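Local coordinates for protein ATP12 ATPase (Paracoccus denitrificans, PDB 2R31) that probably acts as an assembly chaperone of the F1-ATPase, as other members of the ATP12 family do, at residues 87-92 with 164-169; 156-161 with 181-186; 174-179 with 225-230. One frame throughout, in Å; residues are numbered along the deposited sequence.

How the interactions relate
Interactions 1 and 2 pair helices, while interaction 3 sets the turn after helix 163-174 against helix 214-236. Helix 163-174 itself supplies one side of interaction 1, and the helices preceding and following it in the chain make interaction 2. Interactions 1 and 2 lie side by side, their centres about 9 Å apart. V158 binds them together, because its CG1 lies 3.5 Å from L166 CD1 while its CG2 faces L183. The centre of interaction 3 lies about 13 Å from the centres of the other two. It meets interaction 1 where A168 O lies 3.4 Å from S230 CB, and interaction 2 where V158 CG2 comes within 3.7 Å of L179 CD1.

Interaction 1: 87-92 with 164-169; sequences DAVAAM and FGLTAL
L166 pushes one methyl, CD2, against the backbone and side chains of V89 and A90, and within 164-169 it is this leucine that does the touching. CD2 sits 3.8 Å from A90 N and 3.9 Å from V89 CG1, with A90 CB slightly farther off at 4.1 Å. The other methyl, CD1, turns to the A90 side, 4.2 Å from A90 CA. The leucine and valine side chains pass at a slant. On the valine it is CG1, the methyl anti to the backbone N (chi1 174°), that lies against the leucine. L166 likewise carries its CG anti to its own backbone N (chi1 -171°), which carries the fork out toward helix 86-95. The small A90 lets the leucine come right up to the main chain, and the nearest CA atoms, those of A90 and L166, are 7.2 Å apart.

Farther out, V158 of helix 148-159 touches both A90 and L166, and V82 of helix 70-82 also packs on L166, so the leucine is buried among three helices. Along its own helix, D162 OD1 accepts a hydrogen bond from G165 N near the start of helix 163-174, and T167 OG1 bonds back to P163 O. This is apolar helix-to-helix packing in the helical part of an ATP12-family chaperone, joining helix 86-95 to helix 163-174.

Interaction 2: 156-161 with 181-186; sequences AEVASL and LGLAVI
L161 and I186 meet tip to tip, and E157 and V158 close on L183 one turn away. These apolar touches make up the direct contact between 156-161 and 181-186. In the first pair, I186 CD1 sits in the fork of the leucine, 3.9 Å from L161 CD2 and equally near CD1. The isoleucine's CG1 branch stands between its backbone N and carbonyl carbon (chi1 66°), and from there CD1 extends across to the leucine. W234 of helix 214-236 touches both L161 and I186.

In the second group L183 is the shared partner. E157 CG lies across the L183 fork, 4.2 Å from L183 CD2 and as close to CD1. V158 CG2 adds a looser touch on L183 CD2 at 4.4 Å. L131 packs on L183 from outside the pair, and L166 of helix 163-174 lies against V158.

The polar interactions run alongside. With CG anti to the backbone N (chi1 -175°), E157 sets that carbon on the leucine, and the bend at chi2 (74°) turns the carboxylate off toward R187, just beyond the segment, where OE2 forms a salt bridge with NH1. S160 OG gives a hydrogen bond of 2.7 Å to E157 O, three residues back, with the donor tilted from the carbonyl plane. That bond ties the serine to the backbone of the preceding turn, close to where the chain swings to L161.

The chemistry divides E157 in two: its methylene belongs to the apolar interface and borders buried leucine, while R187 supplies the partner its carboxylate needs.

Interaction 3: 174-179 with 225-230; sequences TLPGSL and AAMRDS
P176 and M227 reach toward each other tip to tip, with M227 CE 4.2 Å from P176 CG, and this is the buried half of the contact. The methionine leaves helix 214-236 extended through chi2 and then bends at chi3 (68°), which brings its methyl round to the proline ring. Two conformers of M227 were modelled, so this detail applies to the one described. Other helices enclose the pair: A195 and H196 of helix 192-199 and L172 of helix 163-174 touch M227, while S199 packs on P176.

The turn that carries P176 links helix 163-174 to helix 179-186. Helical backbone angles give out at G177, whose positive phi (77°) suits a residue without a side chain. Directly after it S178 takes the N-cap position of helix 179-186. Its OG bonds to L181 N, and also to D100 OD1, so the hydroxyl ties the start of helix 179-186 to D100. G177 has backbone hydrogen bonding with L101 as well. Polar bonds to D100 and L101 thus hold the turn, while apolar groups face helix 214-236.

The other half, around L175, is more exposed and partly open to solvent, though its closest touch is no longer than that of the buried pair. L175 CD1 is 3.9 Å from A226 CB, but its reach to M227 CG is a weaker 4.5 Å, and the leucine too was modelled in two conformers. CG of L175 stands anti to its carbonyl carbon (chi1 -52°), from where CD1 extends over the small A226. L175, P176 and A226 also touch a neighbouring molecule in the crystal, which may influence how this edge is arranged.

Interaction 1: 87-92 with 164-169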
# COMPACT_ATOMS: atom_id res chain seq x y z
N ASP A 87 -15.15 -5.69 -4.20
CA ASP A 87 -15.31 -7.04 -3.69
C ASP A 87 -14.20 -7.93 -4.19
O ASP A 87 -13.64 -8.78 -3.44
CB ASP A 87 -16.67 -7.59 -4.05
CG ASP A 87 -17.82 -6.82 -3.53
OD1 ASP A 87 -17.71 -6.30 -2.39
OD2 ASP A 87 -18.88 -6.77 -4.19
N ALA A 88 -13.84 -7.84 -5.47
CA ALA A 88 -12.77 -8.61 -6.03
C ALA A 88 -11.41 -8.27 -5.43
O ALA A 88 -10.63 -9.13 -5.11
CB ALA A 88 -12.70 -8.46 -7.55
N VAL A 89 -11.14 -6.95 -5.31
CA VAL A 89 -9.85 -6.52 -4.77
C VAL A 89 -9.71 -6.96 -3.31
O VAL A 89 -8.65 -7.43 -2.89
CB VAL A 89 -9.68 -4.98 -4.92
CG1 VAL A 89 -8.40 -4.51 -4.23
CG2 VAL A 89 -9.62 -4.58 -6.39
N ALA A 90 -10.80 -6.82 -2.54
CA ALA A 90 -10.75 -7.24 -1.14
C ALA A 90 -10.46 -8.74 -1.03
O ALA A 90 -9.67 -9.17 -0.16
CB ALA A 90 -12.04 -6.89 -0.43
N ALA A 91 -11.08 -9.56 -1.87
CA ALA A 91 -10.85 -11.01 -1.81
C ALA A 91 -9.40 -11.32 -2.19
O ALA A 91 -8.73 -12.15 -1.57
CB ALA A 91 -11.81 -11.71 -2.71
N MET A 92 -8.89 -10.63 -3.23
CA MET A 92 -7.54 -10.87 -3.69
C MET A 92 -6.52 -10.52 -2.60
O MET A 92 -5.56 -11.28 -2.36
CB MET A 92 -7.33 -10.03 -4.98
CG MET A 92 -5.94 -10.13 -5.58
SD MET A 92 -4.70 -9.09 -4.86
CE MET A 92 -5.28 -7.51 -5.39
N PHE A 164 -11.12 3.78 -0.05
CA PHE A 164 -9.84 4.45 -0.11
C PHE A 164 -8.84 3.76 0.82
O PHE A 164 -7.64 3.69 0.48
CB PHE A 164 -9.99 5.95 0.23
CG PHE A 164 -10.44 6.81 -0.94
CD1 PHE A 164 -11.65 6.58 -1.60
CD2 PHE A 164 -9.65 7.82 -1.42
CE1 PHE A 164 -12.04 7.34 -2.67
CE2 PHE A 164 -10.02 8.60 -2.48
CZ PHE A 164 -11.21 8.35 -3.11
N GLY A 165 -9.28 3.21 1.93
CA GLY A 165 -8.41 2.45 2.79
C GLY A 165 -7.92 1.17 2.14
O GLY A 165 -6.74 0.80 2.28
N LEU A 166 -8.80 0.48 1.41
CA LEU A 166 -8.40 -0.70 0.67
C LEU A 166 -7.35 -0.37 -0.39
O LEU A 166 -6.41 -1.12 -0.63
CB LEU A 166 -9.65 -1.35 0.03
CG LEU A 166 -9.42 -2.71 -0.61
CD1 LEU A 166 -9.07 -3.77 0.42
CD2 LEU A 166 -10.65 -3.16 -1.41
N THR A 167 -7.54 0.79 -1.04
CA THR A 167 -6.58 1.28 -2.03
C THR A 167 -5.21 1.45 -1.39
O THR A 167 -4.21 1.02 -1.95
CB THR A 167 -7.07 2.58 -2.66
OG1 THR A 167 -8.34 2.36 -3.30
CG2 THR A 167 -6.09 3.07 -3.71
N ALA A 168 -5.17 2.08 -0.22
CA ALA A 168 -3.91 2.27 0.50
C ALA A 168 -3.27 0.92 0.88
O ALA A 168 -2.07 0.72 0.77
CB ALA A 168 -4.12 3.09 1.75
N LEU A 169 -4.10 -0.02 1.37
CA LEU A 169 -3.58 -1.33 1.78
C LEU A 169 -2.89 -2.03 0.63
O LEU A 169 -1.92 -2.77 0.82
CB LEU A 169 -4.71 -2.19 2.35
CG LEU A 169 -4.30 -3.58 2.78
CD1 LEU A 169 -3.32 -3.55 3.94
CD2 LEU A 169 -5.50 -4.45 3.13

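Interaction 2: 156-161 with 181-186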
# COMPACT_ATOMS: atom_id res chain seq x y z
N ALA A 156 -12.28 -11.26 6.22
CA ALA A 156 -13.23 -10.33 6.82
C ALA A 156 -12.55 -9.04 7.22
O ALA A 156 -13.15 -7.95 7.08
CB ALA A 156 -13.91 -10.99 8.03
N GLU A 157 -11.34 -9.11 7.72
CA GLU A 157 -10.60 -7.92 8.11
C GLU A 157 -10.42 -7.01 6.91
O GLU A 157 -10.66 -5.79 6.98
CB GLU A 157 -9.25 -8.32 8.72
CG GLU A 157 -8.49 -7.14 9.24
CD GLU A 157 -9.04 -6.56 10.54
OE1 GLU A 157 -9.83 -7.20 11.22
OE2 GLU A 157 -8.64 -5.40 10.86
N VAL A 158 -9.99 -7.54 5.78
CA VAL A 158 -9.78 -6.73 4.57
C VAL A 158 -11.10 -6.16 4.05
O VAL A 158 -11.19 -5.00 3.65
CB VAL A 158 -9.03 -7.54 3.51
CG1 VAL A 158 -8.92 -6.76 2.22
CG2 VAL A 158 -7.65 -7.93 4.00
N ALA A 159 -12.14 -6.99 4.05
CA ALA A 159 -13.46 -6.55 3.50
C ALA A 159 -14.10 -5.53 4.37
O ALA A 159 -15.04 -4.85 3.89
CB ALA A 159 -14.34 -7.79 3.33
N SER A 160 -13.66 -5.32 5.59
CA SER A 160 -14.21 -4.32 6.48
C SER A 160 -13.70 -2.91 6.16
O SER A 160 -14.20 -1.95 6.79
CB SER A 160 -13.85 -4.65 7.96
OG SER A 160 -12.50 -4.35 8.31
N LEU A 161 -12.72 -2.77 5.30
CA LEU A 161 -12.13 -1.46 4.99
C LEU A 161 -13.06 -0.66 4.09
O LEU A 161 -13.83 -1.19 3.33
CB LEU A 161 -10.80 -1.66 4.29
CG LEU A 161 -9.75 -2.32 5.18
CD1 LEU A 161 -8.49 -2.61 4.36
CD2 LEU A 161 -9.41 -1.47 6.36
N LEU A 181 2.09 -8.03 6.99
CA LEU A 181 2.80 -6.76 7.04
C LEU A 181 1.95 -5.60 6.61
O LEU A 181 2.03 -4.49 7.18
CB LEU A 181 4.07 -6.80 6.18
CG LEU A 181 5.18 -7.76 6.64
CD1 LEU A 181 6.34 -7.70 5.67
CD2 LEU A 181 5.64 -7.46 8.05
N GLY A 182 1.08 -5.77 5.61
CA GLY A 182 0.22 -4.68 5.21
C GLY A 182 -0.79 -4.29 6.30
O GLY A 182 -0.98 -3.11 6.59
N LEU A 183 -1.43 -5.31 6.89
CA LEU A 183 -2.36 -5.04 7.99
C LEU A 183 -1.64 -4.41 9.18
O LEU A 183 -2.19 -3.54 9.85
CB LEU A 183 -3.11 -6.30 8.42
CG LEU A 183 -4.08 -6.85 7.38
CD1 LEU A 183 -4.66 -8.17 7.87
CD2 LEU A 183 -5.18 -5.89 7.05
N ALA A 184 -0.40 -4.85 9.47
CA ALA A 184 0.32 -4.28 10.60
C ALA A 184 0.60 -2.82 10.39
O ALA A 184 0.61 -2.05 11.37
CB ALA A 184 1.60 -5.07 10.83
N VAL A 185 0.81 -2.37 9.16
CA VAL A 185 1.01 -0.95 8.89
C VAL A 185 -0.32 -0.21 9.12
O VAL A 185 -0.39 0.78 9.85
CB VAL A 185 1.58 -0.69 7.50
CG1 VAL A 185 1.58 0.82 7.20
CG2 VAL A 185 2.97 -1.28 7.38
N ILE A 186 -1.41 -0.64 8.46
CA ILE A 186 -2.64 0.15 8.56
C ILE A 186 -3.23 0.10 9.96
O ILE A 186 -3.95 1.03 10.36
CB ILE A 186 -3.67 -0.24 7.47
CG1 ILE A 186 -4.22 -1.62 7.59
CG2 ILE A 186 -3.09 0.04 6.08
CD1 ILE A 186 -5.57 -1.83 6.90

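Interaction 3: 174-179 with 225-230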
# COMPACT_ATOMS: atom_id res chain seq x y z
N THR A 174 0.96 -6.12 -1.59
CA THR A 174 1.50 -6.76 -2.79
C THR A 174 2.97 -6.54 -2.97
O THR A 174 3.68 -7.44 -3.50
CB THR A 174 0.72 -6.34 -4.06
OG1 THR A 174 0.88 -4.93 -4.21
CG2 THR A 174 -0.75 -6.67 -3.95
N LEU A 175 3.52 -5.40 -2.59
CA LEU A 175 4.93 -5.17 -2.86
C LEU A 175 5.78 -6.05 -1.95
O LEU A 175 6.67 -6.78 -2.46
CB LEU A 175 5.24 -3.67 -2.88
CG LEU A 175 4.35 -2.81 -3.79
CD1 LEU A 175 4.75 -1.34 -3.69
CD2 LEU A 175 4.33 -3.27 -5.25
N PRO A 176 5.59 -6.14 -0.61
CA PRO A 176 6.35 -7.10 0.15
C PRO A 176 5.85 -8.53 0.04
O PRO A 176 6.54 -9.49 0.40
CB PRO A 176 6.19 -6.57 1.58
CG PRO A 176 4.84 -5.89 1.63
CD PRO A 176 4.80 -5.22 0.23
N GLY A 177 4.62 -8.71 -0.45
CA GLY A 177 4.02 -10.03 -0.54
C GLY A 177 3.50 -10.59 0.77
O GLY A 177 3.57 -11.82 0.99
N SER A 178 2.95 -9.76 1.61
CA SER A 178 2.49 -10.16 2.93
C SER A 178 1.23 -9.39 3.32
O SER A 178 1.25 -8.17 3.45
CB SER A 178 3.56 -9.89 3.99
OG SER A 178 3.11 -10.18 5.28
N LEU A 179 0.13 -10.15 3.55
CA LEU A 179 -1.03 -9.50 4.17
C LEU A 179 -0.74 -9.07 5.58
O LEU A 179 -1.21 -7.99 5.99
CB LEU A 179 -2.24 -10.48 4.13
CG LEU A 179 -3.51 -9.90 4.73
CD1 LEU A 179 -3.98 -8.66 4.03
CD2 LEU A 179 -4.60 -10.97 4.70
N ALA A 225 9.78 3.94 -0.99
CA ALA A 225 9.06 5.19 -1.20
C ALA A 225 7.62 4.92 -1.59
O ALA A 225 6.71 5.63 -1.16
CB ALA A 225 9.78 6.04 -2.27
N ALA A 226 7.40 3.88 -2.40
CA ALA A 226 6.04 3.49 -2.76
C ALA A 226 5.24 3.10 -1.53
O ALA A 226 4.04 3.45 -1.39
CB ALA A 226 6.05 2.36 -3.78
N MET A 227 5.84 2.36 -0.63
CA MET A 227 5.14 1.93 0.59
C MET A 227 4.88 3.15 1.48
O MET A 227 3.80 3.24 2.10
CB MET A 227 5.93 0.84 1.31
CG MET A 227 5.97 -0.47 0.54
SD MET A 227 7.05 -1.72 1.26
CE MET A 227 6.19 -2.13 2.79
N ARG A 228 5.81 4.11 1.57
CA ARG A 228 5.56 5.35 2.29
C ARG A 228 4.38 6.11 1.70
O ARG A 228 3.57 6.71 2.41
CB ARG A 228 6.80 6.26 2.33
CG ARG A 228 7.97 5.77 3.21
CD ARG A 228 9.07 6.83 3.22
NE ARG A 228 10.37 6.39 3.66
CZ ARG A 228 10.74 6.35 4.94
NH1 ARG A 228 9.77 6.75 5.78
NH2 ARG A 228 11.92 5.94 5.41
N ASP A 229 4.27 6.11 0.37
CA ASP A 229 3.14 6.80 -0.29
C ASP A 229 1.82 6.12 0.06
O ASP A 229 0.84 6.81 0.32
CB ASP A 229 3.37 6.85 -1.78
CG ASP A 229 4.37 7.90 -2.27
OD1 ASP A 229 4.61 8.89 -1.54
OD2 ASP A 229 4.90 7.72 -3.41
N SER A 230 1.79 4.78 0.09
CA SER A 230 0.56 4.11 0.48
C SER A 230 0.17 4.35 1.92
O SER A 230 -1.00 4.56 2.25
CB SER A 230 0.69 2.60 0.19
OG SER A 230 0.75 2.29 -1.17